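PDB 5EYN: fructokinase from Vibrio cholerae serotype O1, which catalyses the ATP-dependent phosphorylation of fructose, as a PfkB-family sugar kinase binding the sugar beside a nucleotide and a calcium ion. Local coordinates for residues G44-N49 against A264-V269; P131-G136 against F156-Q161; T303-K306 against T310-P313. One frame throughout, in Å; residues are numbered along the deposited sequence.

Set side by side, the three contacts show how chemistry follows place in a fold. Interaction 1 is buried near the middle of the chain and polar, with fructose reaching both segments and beryllium trifluoride at the start of helix 264-278. Interaction 3, about 11 Å away between centres, is a surface contact within one loop folded back on itself, joined by one hydrogen bond and a hydrated sodium ion. The two touch: L312 packs on A267 and N49, and T303 on A264, so 303-306 and 310-313 lie against the same helices that carry interaction 1. Interaction 2 is separate, about 21 Å from interaction 1 between centres. Partly buried, it rests on one aromatic ring set against a helix.

Interaction 1 (G44-N49 against A264-V269); sequences GGAPAN and AGDAFV. With ADP (adenosine-5'-diphosphate), chain E; FRU (beta-D-fructofuranose), chain B; BEF (beryllium trifluoride ion), chain D.
The amide of N49 and the carboxylate of D266 meet with their planes 37° apart. ND2 of N49 gives one hydrogen to OD2 of D266 over 3.0 Å, almost straight at 177°; OD2 lies in the amide plane, and ND2 meets it on its anti side, tilted from the carboxylate plane. The A46 methyl CB lies about equally close, 3.4 Å, to OD1 and OD2 of D266, and N174 ND2 bonds to OD1. The F268 ring turns its edge to the ADP ribose, CD1 lying 3.6 Å from O2'.

D266 CG lies anti to its own carbonyl carbon (chi1 -57°), which points the carboxylate at helix 46-56 and the sugar: OD2 is 2.5 Å from fructose O6. Segment 44-49 holds the sugar through G45 N and N49 ND2 to O4 and A46 N to O1, so the N49 amide nitrogen donates to both carboxylate and sugar. D266 N donates a bent hydrogen bond to F2 of beryllium trifluoride (3.1 Å), consistent with the anion hole that the GAGD motif forms in this family.

The first turns of helices 46-56 and 264-278 meet beside the pocket, A46 touching C142 and V269 touching H140 of strand 138-142, with F268 resting on helix 285-302 and strand 230-234.

Interaction 2 (P131-G136 against F156-Q161); sequences PSFQKG and FAAIAQ
Along 156-161, A158 is the first to meet F133, and does so mainly through its backbone: CE2 of the ring comes within 3.5 Å of A158 O, which sits at the ring edge close to its plane. The methyl adds a looser apolar touch, CE2 of F133 to CB of A158 at 4.4 Å. One turn on, Q161 receives the neighbouring edge atom, CD2 of F133 lying 4.1 Å from the carbonyl carbon of Q161 and 4.3 Å from its CB. The ring therefore presents an edge, not a face, to the helix. F133 CG is anti to the carbonyl carbon of its own residue (chi1 -64°), which carries the ring away from the chain towards the helix. One face is covered from within its own segment, with P131 O 3.7 Å above the ring plane and over the centre. M162 and V165 further along the helix, and the W22 ring, also touch F133.

Segment 131-136 leads into strand 138-142, and the helix then carries the chain to the adjacent parallel strand 168-172. This is the beta-alpha-beta crossover of the ribokinase-like fold, with F133 packing the entry loop against the connecting helix.

Interaction 3 (T303-K306 against T310-P313); sequences TTQK and TALP. With NA (sodium ion), chain F.
The direct polar link between the two segments is made by T310, whose hydroxyl OG1 donates to the carbonyl oxygen of K306 at 2.7 Å. The C=O...donor angle is 141°, with the donor tilted 16° from the carbonyl plane, so the hydroxyl comes in obliquely. T310 OG1 lies anti to its own carbonyl carbon (chi1 -50°), and this rotation turns the hydroxyl to K306 while leaving the methyl for Q305.

The second kind of interaction runs through the sodium ion. Q305 O binds it at 2.2 Å, and A302 O and G307 O complete the protein share. Two waters fill further places: water 1 is 2.4 Å from the sodium, while water 2 is modelled at an unusually short distance. Water 1 also accepts a hydrogen bond from A311 N (2.8 Å), so it bridges the cation to the second segment.

Apolar and mixed contacts fill the surface between the two arms of the loop. The side chains of Q305 and T310 cross at about a right angle, bringing the amide NE2 of Q305 to 3.4 Å from CG2 of T310. The CB of A311 faces T304, whose OG1 approaches it to 3.3 Å but takes its polar partner in L301 O.

Around these, K306 NZ forms a salt bridge with D34 and bonds to P33 O, while R56 holds the carbonyls of T310 and L312.

The chemistry is that of a cation for which backbone carbonyls take the place of part of the hydration shell, while water 1 and water 2 remain. Such a site just past helix 285-302 is consistent with the monovalent-cation sites of PfkB kinases such as ribokinase, and here the ion and its water join two stretches of loop that share little direct bonding.

Interaction 1 (G44-N49 against A264-V269)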
loop_
_atom_site.group_PDB
_atom_site.type_symbol
_atom_site.label_atom_id
_atom_site.label_comp_id
_atom_site.label_asym_id
_atom_site.label_seq_id
_atom_site.Cartn_x
_atom_site.Cartn_y
_atom_site.Cartn_z
ATOM N N GLY A 44 -6.820 -10.643 4.592
ATOM C CA GLY A 44 -7.896 -10.701 3.638
ATOM C C GLY A 44 -7.410 -11.257 2.316
ATOM O O GLY A 44 -6.400 -11.965 2.237
ATOM N N GLY A 45 -8.183 -10.949 1.289
ATOM C CA GLY A 45 -7.956 -11.481 -0.047
ATOM C C GLY A 45 -8.918 -12.639 -0.263
ATOM O O GLY A 45 -8.853 -13.638 0.435
ATOM N N ALA A 46 -9.807 -12.515 -1.244
ATOM C CA ALA A 46 -10.930 -13.440 -1.347
ATOM C C ALA A 46 -10.544 -14.919 -1.291
ATOM O O ALA A 46 -11.117 -15.657 -0.509
ATOM C CB ALA A 46 -11.779 -13.153 -2.572
ATOM N N PRO A 47 -9.578 -15.378 -2.109
ATOM C CA PRO A 47 -9.288 -16.816 -2.006
ATOM C C PRO A 47 -8.672 -17.214 -0.656
ATOM O O PRO A 47 -8.883 -18.332 -0.187
ATOM C CB PRO A 47 -8.326 -17.065 -3.170
ATOM C CG PRO A 47 -7.782 -15.761 -3.509
ATOM C CD PRO A 47 -8.817 -14.736 -3.193
ATOM N N ALA A 48 -7.926 -16.311 -0.032
ATOM C CA ALA A 48 -7.398 -16.584 1.311
ATOM C C ALA A 48 -8.540 -16.676 2.323
ATOM O O ALA A 48 -8.557 -17.552 3.193
ATOM C CB ALA A 48 -6.401 -15.511 1.711
ATOM N N ASN A 49 -9.510 -15.781 2.180
ATOM C CA ASN A 49 -10.693 -15.782 3.029
ATOM C C ASN A 49 -11.428 -17.093 2.899
ATOM O O ASN A 49 -11.843 -17.694 3.896
ATOM C CB ASN A 49 -11.628 -14.637 2.628
ATOM C CG ASN A 49 -11.025 -13.265 2.844
ATOM O OD1 ASN A 49 -10.129 -13.079 3.658
ATOM N ND2 ASN A 49 -11.549 -12.289 2.123
ATOM N N ALA A 264 -18.114 -11.163 3.259
ATOM C CA ALA A 264 -19.277 -12.011 3.535
ATOM C C ALA A 264 -19.492 -13.027 2.409
ATOM O O ALA A 264 -19.845 -14.183 2.621
ATOM C CB ALA A 264 -20.531 -11.176 3.715
ATOM N N GLY A 265 -19.222 -12.611 1.184
ATOM C CA GLY A 265 -19.420 -13.468 0.026
ATOM C C GLY A 265 -18.420 -14.605 0.040
ATOM O O GLY A 265 -18.730 -15.693 -0.427
ATOM N N ASP A 266 -17.224 -14.356 0.565
ATOM C CA ASP A 266 -16.187 -15.385 0.623
ATOM C C ASP A 266 -16.502 -16.394 1.720
ATOM O O ASP A 266 -16.244 -17.586 1.571
ATOM C CB ASP A 266 -14.818 -14.771 0.857
ATOM C CG ASP A 266 -14.448 -13.755 -0.193
ATOM O OD1 ASP A 266 -14.866 -13.937 -1.373
ATOM O OD2 ASP A 266 -13.737 -12.792 0.174
ATOM N N ALA A 267 -17.075 -15.915 2.822
ATOM C CA ALA A 267 -17.515 -16.800 3.900
ATOM C C ALA A 267 -18.589 -17.747 3.366
ATOM O O ALA A 267 -18.610 -18.942 3.650
ATOM C CB ALA A 267 -18.080 -15.970 5.046
ATOM N N PHE A 268 -19.501 -17.179 2.593
ATOM C CA PHE A 268 -20.537 -17.936 1.901
ATOM C C PHE A 268 -19.918 -19.047 1.048
ATOM O O PHE A 268 -20.275 -20.213 1.176
ATOM C CB PHE A 268 -21.363 -16.973 1.045
ATOM C CG PHE A 268 -22.485 -17.629 0.281
ATOM C CD1 PHE A 268 -23.794 -17.591 0.755
ATOM C CD2 PHE A 268 -22.238 -18.288 -0.907
ATOM C CE1 PHE A 268 -24.823 -18.190 0.038
ATOM C CE2 PHE A 268 -23.261 -18.910 -1.609
ATOM C CZ PHE A 268 -24.552 -18.852 -1.144
ATOM N N VAL A 269 -18.960 -18.687 0.205
ATOM C CA VAL A 269 -18.320 -19.677 -0.641
ATOM C C VAL A 269 -17.618 -20.725 0.202
ATOM O O VAL A 269 -17.648 -21.919 -0.112
ATOM C CB VAL A 269 -17.324 -19.004 -1.606
ATOM C CG1 VAL A 269 -16.461 -20.032 -2.325
ATOM C CG2 VAL A 269 -18.084 -18.155 -2.577
HETATM P PB ADP E . -19.639 -9.747 0.409
HETATM O O1B ADP E . -18.424 -10.449 0.957
HETATM O O2B ADP E . -19.428 -9.377 -1.042
HETATM O O3B ADP E . -19.878 -8.500 1.223
HETATM P PA ADP E . -22.382 -10.234 0.417
HETATM O O1A ADP E . -22.445 -9.044 1.360
HETATM O O2A ADP E . -22.577 -9.701 -0.984
HETATM O O3A ADP E . -20.887 -10.727 0.541
HETATM O "O5'" ADP E . -23.531 -11.315 0.695
HETATM C "C5'" ADP E . -23.297 -12.671 0.547
HETATM C "C4'" ADP E . -24.035 -13.573 1.509
HETATM O "O4'" ADP E . -23.803 -13.158 2.836
HETATM C "C3'" ADP E . -25.509 -13.654 1.329
HETATM O "O3'" ADP E . -25.851 -14.585 0.347
HETATM C "C2'" ADP E . -25.942 -14.093 2.669
HETATM O "O2'" ADP E . -25.726 -15.434 2.896
HETATM C "C1'" ADP E . -25.005 -13.345 3.530
HETATM N N9 ADP E . -25.484 -12.058 3.950
HETATM C C8 ADP E . -25.111 -10.847 3.496
HETATM N N7 ADP E . -25.757 -9.896 4.153
HETATM C C5 ADP E . -26.562 -10.465 5.051
HETATM C C6 ADP E . -27.450 -10.007 6.010
HETATM N N6 ADP E . -27.686 -8.610 6.192
HETATM N N1 ADP E . -28.106 -10.887 6.762
HETATM C C2 ADP E . -27.930 -12.216 6.643
HETATM N N3 ADP E . -27.072 -12.707 5.719
HETATM C C4 ADP E . -26.395 -11.857 4.935
HETATM C C1 FRU B . -9.829 -8.693 -3.013
HETATM C C2 FRU B . -10.732 -8.242 -1.873
HETATM C C3 FRU B . -10.101 -8.122 -0.502
HETATM C C4 FRU B . -11.153 -8.591 0.448
HETATM C C5 FRU B . -11.921 -9.544 -0.399
HETATM C C6 FRU B . -13.392 -9.620 -0.070
HETATM O O1 FRU B . -9.417 -10.013 -2.841
HETATM O O2 FRU B . -11.248 -7.000 -2.247
HETATM O O3 FRU B . -9.673 -6.803 -0.336
HETATM O O4 FRU B . -10.652 -9.246 1.563
HETATM O O5 FRU B . -11.756 -9.180 -1.759
HETATM O O6 FRU B . -14.063 -10.520 -0.917
HETATM BE BE BEF D . -17.414 -10.116 -0.527
HETATM F F1 BEF D . -17.306 -8.869 0.373
HETATM F F2 BEF D . -16.586 -11.330 -0.008
HETATM F F3 BEF D . -16.778 -9.874 -1.880
#

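Interaction 2 (P131-G136 against F156-Q161)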
loop_
_atom_site.group_PDB
_atom_site.type_symbol
_atom_site.label_atom_id
_atom_site.label_comp_id
_atom_site.label_asym_id
_atom_site.label_seq_id
_atom_site.Cartn_x
_atom_site.Cartn_y
_atom_site.Cartn_z
ATOM N N PRO A 131 0.507 -26.488 -8.115
ATOM C CA PRO A 131 0.828 -27.765 -7.471
ATOM C C PRO A 131 0.146 -28.928 -8.165
ATOM O O PRO A 131 -0.677 -28.746 -9.060
ATOM C CB PRO A 131 0.266 -27.595 -6.063
ATOM C CG PRO A 131 -0.880 -26.690 -6.247
ATOM C CD PRO A 131 -0.519 -25.746 -7.369
ATOM N N SER A 132 0.519 -30.133 -7.768
ATOM C CA SER A 132 -0.078 -31.320 -8.352
ATOM C C SER A 132 -1.494 -31.483 -7.814
ATOM O O SER A 132 -1.733 -31.360 -6.608
ATOM C CB SER A 132 0.760 -32.552 -8.025
ATOM O OG SER A 132 0.748 -32.776 -6.626
ATOM N N PHE A 133 -2.422 -31.744 -8.732
ATOM C CA PHE A 133 -3.823 -31.925 -8.408
ATOM C C PHE A 133 -4.184 -33.396 -8.536
ATOM O O PHE A 133 -3.509 -34.163 -9.232
ATOM C CB PHE A 133 -4.706 -31.138 -9.377
ATOM C CG PHE A 133 -4.542 -29.645 -9.315
ATOM C CD1 PHE A 133 -4.277 -28.983 -8.125
ATOM C CD2 PHE A 133 -4.670 -28.897 -10.475
ATOM C CE1 PHE A 133 -4.160 -27.601 -8.104
ATOM C CE2 PHE A 133 -4.561 -27.534 -10.449
ATOM C CZ PHE A 133 -4.293 -26.887 -9.264
ATOM N N GLN A 134 -5.278 -33.777 -7.893
ATOM C CA GLN A 134 -5.749 -35.147 -7.958
ATOM C C GLN A 134 -7.250 -35.186 -8.198
ATOM O O GLN A 134 -7.971 -34.242 -7.870
ATOM C CB GLN A 134 -5.416 -35.870 -6.653
ATOM C CG GLN A 134 -3.924 -35.920 -6.367
ATOM C CD GLN A 134 -3.593 -36.670 -5.096
ATOM O OE1 GLN A 134 -3.946 -37.837 -4.942
ATOM N NE2 GLN A 134 -2.904 -36.001 -4.178
ATOM N N LYS A 135 -7.711 -36.300 -8.747
ATOM C CA LYS A 135 -9.122 -36.524 -8.998
ATOM C C LYS A 135 -9.949 -36.227 -7.743
ATOM O O LYS A 135 -9.574 -36.593 -6.626
ATOM C CB LYS A 135 -9.333 -37.966 -9.454
ATOM C CG LYS A 135 -10.746 -38.290 -9.862
ATOM C CD LYS A 135 -10.852 -39.763 -10.245
ATOM C CE LYS A 135 -12.293 -40.196 -10.437
ATOM N NZ LYS A 135 -12.953 -39.492 -11.565
ATOM N N GLY A 136 -11.066 -35.527 -7.921
ATOM C CA GLY A 136 -11.990 -35.269 -6.833
ATOM C C GLY A 136 -11.665 -34.041 -5.999
ATOM O O GLY A 136 -12.455 -33.640 -5.153
ATOM N N PHE A 156 -5.707 -19.858 -15.804
ATOM C CA PHE A 156 -6.441 -20.666 -16.778
ATOM C C PHE A 156 -5.789 -22.044 -16.983
ATOM O O PHE A 156 -6.490 -23.039 -17.165
ATOM C CB PHE A 156 -6.603 -19.948 -18.117
ATOM C CG PHE A 156 -7.741 -18.972 -18.138
ATOM C CD1 PHE A 156 -9.041 -19.409 -18.008
ATOM C CD2 PHE A 156 -7.516 -17.624 -18.348
ATOM C CE1 PHE A 156 -10.089 -18.512 -18.047
ATOM C CE2 PHE A 156 -8.563 -16.734 -18.384
ATOM C CZ PHE A 156 -9.848 -17.174 -18.238
ATOM N N ALA A 157 -4.462 -22.112 -16.943
ATOM C CA ALA A 157 -3.784 -23.401 -17.059
ATOM C C ALA A 157 -4.103 -24.262 -15.849
ATOM O O ALA A 157 -4.350 -25.451 -15.987
ATOM C CB ALA A 157 -2.280 -23.216 -17.213
ATOM N N ALA A 158 -4.107 -23.665 -14.660
ATOM C CA ALA A 158 -4.440 -24.413 -13.454
ATOM C C ALA A 158 -5.847 -24.982 -13.557
ATOM O O ALA A 158 -6.079 -26.132 -13.226
ATOM C CB ALA A 158 -4.312 -23.543 -12.226
ATOM N N ILE A 159 -6.787 -24.178 -14.032
ATOM C CA ILE A 159 -8.149 -24.644 -14.232
ATOM C C ILE A 159 -8.187 -25.823 -15.212
ATOM O O ILE A 159 -8.817 -26.843 -14.926
ATOM C CB ILE A 159 -9.047 -23.504 -14.723
ATOM C CG1 ILE A 159 -9.242 -22.465 -13.603
ATOM C CG2 ILE A 159 -10.371 -24.026 -15.176
ATOM C CD1 ILE A 159 -9.848 -21.178 -14.100
ATOM N N ALA A 160 -7.503 -25.692 -16.347
ATOM C CA ALA A 160 -7.470 -26.768 -17.334
ATOM C C ALA A 160 -6.878 -28.041 -16.730
ATOM O O ALA A 160 -7.342 -29.147 -17.021
ATOM C CB ALA A 160 -6.690 -26.347 -18.578
ATOM N N GLN A 161 -5.869 -27.892 -15.872
ATOM C CA GLN A 161 -5.215 -29.057 -15.263
ATOM C C GLN A 161 -6.117 -29.726 -14.234
ATOM O O GLN A 161 -6.171 -30.957 -14.138
ATOM C CB GLN A 161 -3.872 -28.663 -14.645
ATOM C CG GLN A 161 -2.819 -28.291 -15.669
ATOM C CD GLN A 161 -1.622 -27.607 -15.052
ATOM O OE1 GLN A 161 -1.308 -27.801 -13.883
ATOM N NE2 GLN A 161 -0.954 -26.788 -15.834
#

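Interaction 3 (T303-K306 against T310-P313)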
loop_
_atom_site.group_PDB
_atom_site.type_symbol
_atom_site.label_atom_id
_atom_site.label_comp_id
_atom_site.label_asym_id
_atom_site.label_seq_id
_atom_site.Cartn_x
_atom_site.Cartn_y
_atom_site.Cartn_z
ATOM N N THR A 303 -20.276 -11.284 9.014
ATOM C CA THR A 303 -20.480 -9.841 9.072
ATOM C C THR A 303 -20.431 -9.280 10.498
ATOM O O THR A 303 -20.504 -8.069 10.667
ATOM C CB THR A 303 -21.848 -9.402 8.503
ATOM O OG1 THR A 303 -22.913 -9.836 9.374
ATOM C CG2 THR A 303 -22.045 -9.898 7.072
ATOM N N THR A 304 -20.311 -10.140 11.509
ATOM C CA THR A 304 -20.456 -9.702 12.897
ATOM C C THR A 304 -19.206 -9.033 13.452
ATOM O O THR A 304 -19.268 -8.404 14.506
ATOM C CB THR A 304 -20.833 -10.878 13.794
ATOM O OG1 THR A 304 -19.851 -11.918 13.697
ATOM C CG2 THR A 304 -22.210 -11.422 13.445
ATOM N N GLN A 305 -18.078 -9.124 12.757
ATOM C CA GLN A 305 -16.862 -8.438 13.167
ATOM C C GLN A 305 -16.123 -7.879 11.945
ATOM O O GLN A 305 -16.234 -8.402 10.819
ATOM C CB GLN A 305 -15.911 -9.364 13.904
ATOM C CG GLN A 305 -16.407 -9.808 15.274
ATOM C CD GLN A 305 -15.342 -10.582 16.011
ATOM O OE1 GLN A 305 -15.411 -11.793 16.122
ATOM N NE2 GLN A 305 -14.345 -9.880 16.498
ATOM N N LYS A 306 -15.384 -6.808 12.179
ATOM C CA LYS A 306 -14.539 -6.200 11.162
ATOM C C LYS A 306 -13.443 -7.168 10.765
ATOM O O LYS A 306 -12.860 -7.880 11.571
ATOM C CB LYS A 306 -13.920 -4.912 11.697
ATOM C CG LYS A 306 -14.896 -3.757 11.763
ATOM C CD LYS A 306 -14.229 -2.461 12.230
ATOM C CE LYS A 306 -15.216 -1.329 12.305
ATOM N NZ LYS A 306 -14.532 -0.062 12.649
ATOM N N THR A 310 -12.284 -12.459 10.441
ATOM C CA THR A 310 -12.348 -12.435 11.903
ATOM C C THR A 310 -13.444 -13.329 12.460
ATOM O O THR A 310 -13.210 -14.068 13.423
ATOM C CB THR A 310 -12.544 -11.007 12.369
ATOM O OG1 THR A 310 -11.558 -10.185 11.722
ATOM C CG2 THR A 310 -12.373 -10.926 13.869
ATOM N N ALA A 311 -14.632 -13.251 11.875
ATOM C CA ALA A 311 -15.795 -13.957 12.399
ATOM C C ALA A 311 -16.193 -15.167 11.564
ATOM O O ALA A 311 -17.294 -15.688 11.691
ATOM C CB ALA A 311 -16.966 -12.979 12.552
ATOM N N LEU A 312 -15.292 -15.629 10.701
ATOM C CA LEU A 312 -15.549 -16.873 9.979
ATOM C C LEU A 312 -15.808 -17.974 11.013
ATOM O O LEU A 312 -14.964 -18.229 11.871
ATOM C CB LEU A 312 -14.373 -17.229 9.074
ATOM C CG LEU A 312 -14.152 -16.272 7.905
ATOM C CD1 LEU A 312 -12.866 -16.624 7.185
ATOM C CD2 LEU A 312 -15.332 -16.348 6.955
ATOM N N PRO A 313 -16.972 -18.639 10.927
ATOM C CA PRO A 313 -17.377 -19.478 12.063
ATOM C C PRO A 313 -16.766 -20.865 12.057
ATOM O O PRO A 313 -16.400 -21.421 11.012
ATOM C CB PRO A 313 -18.898 -19.574 11.895
ATOM C CG PRO A 313 -19.115 -19.460 10.418
ATOM C CD PRO A 313 -18.080 -18.441 9.978
HETATM NA NA NA F . -15.832 -9.942 9.258
HETATM O O HOH W 1 -15.492 -12.275 9.347
HETATM O O HOH W 2 -16.575 -8.872 7.756
#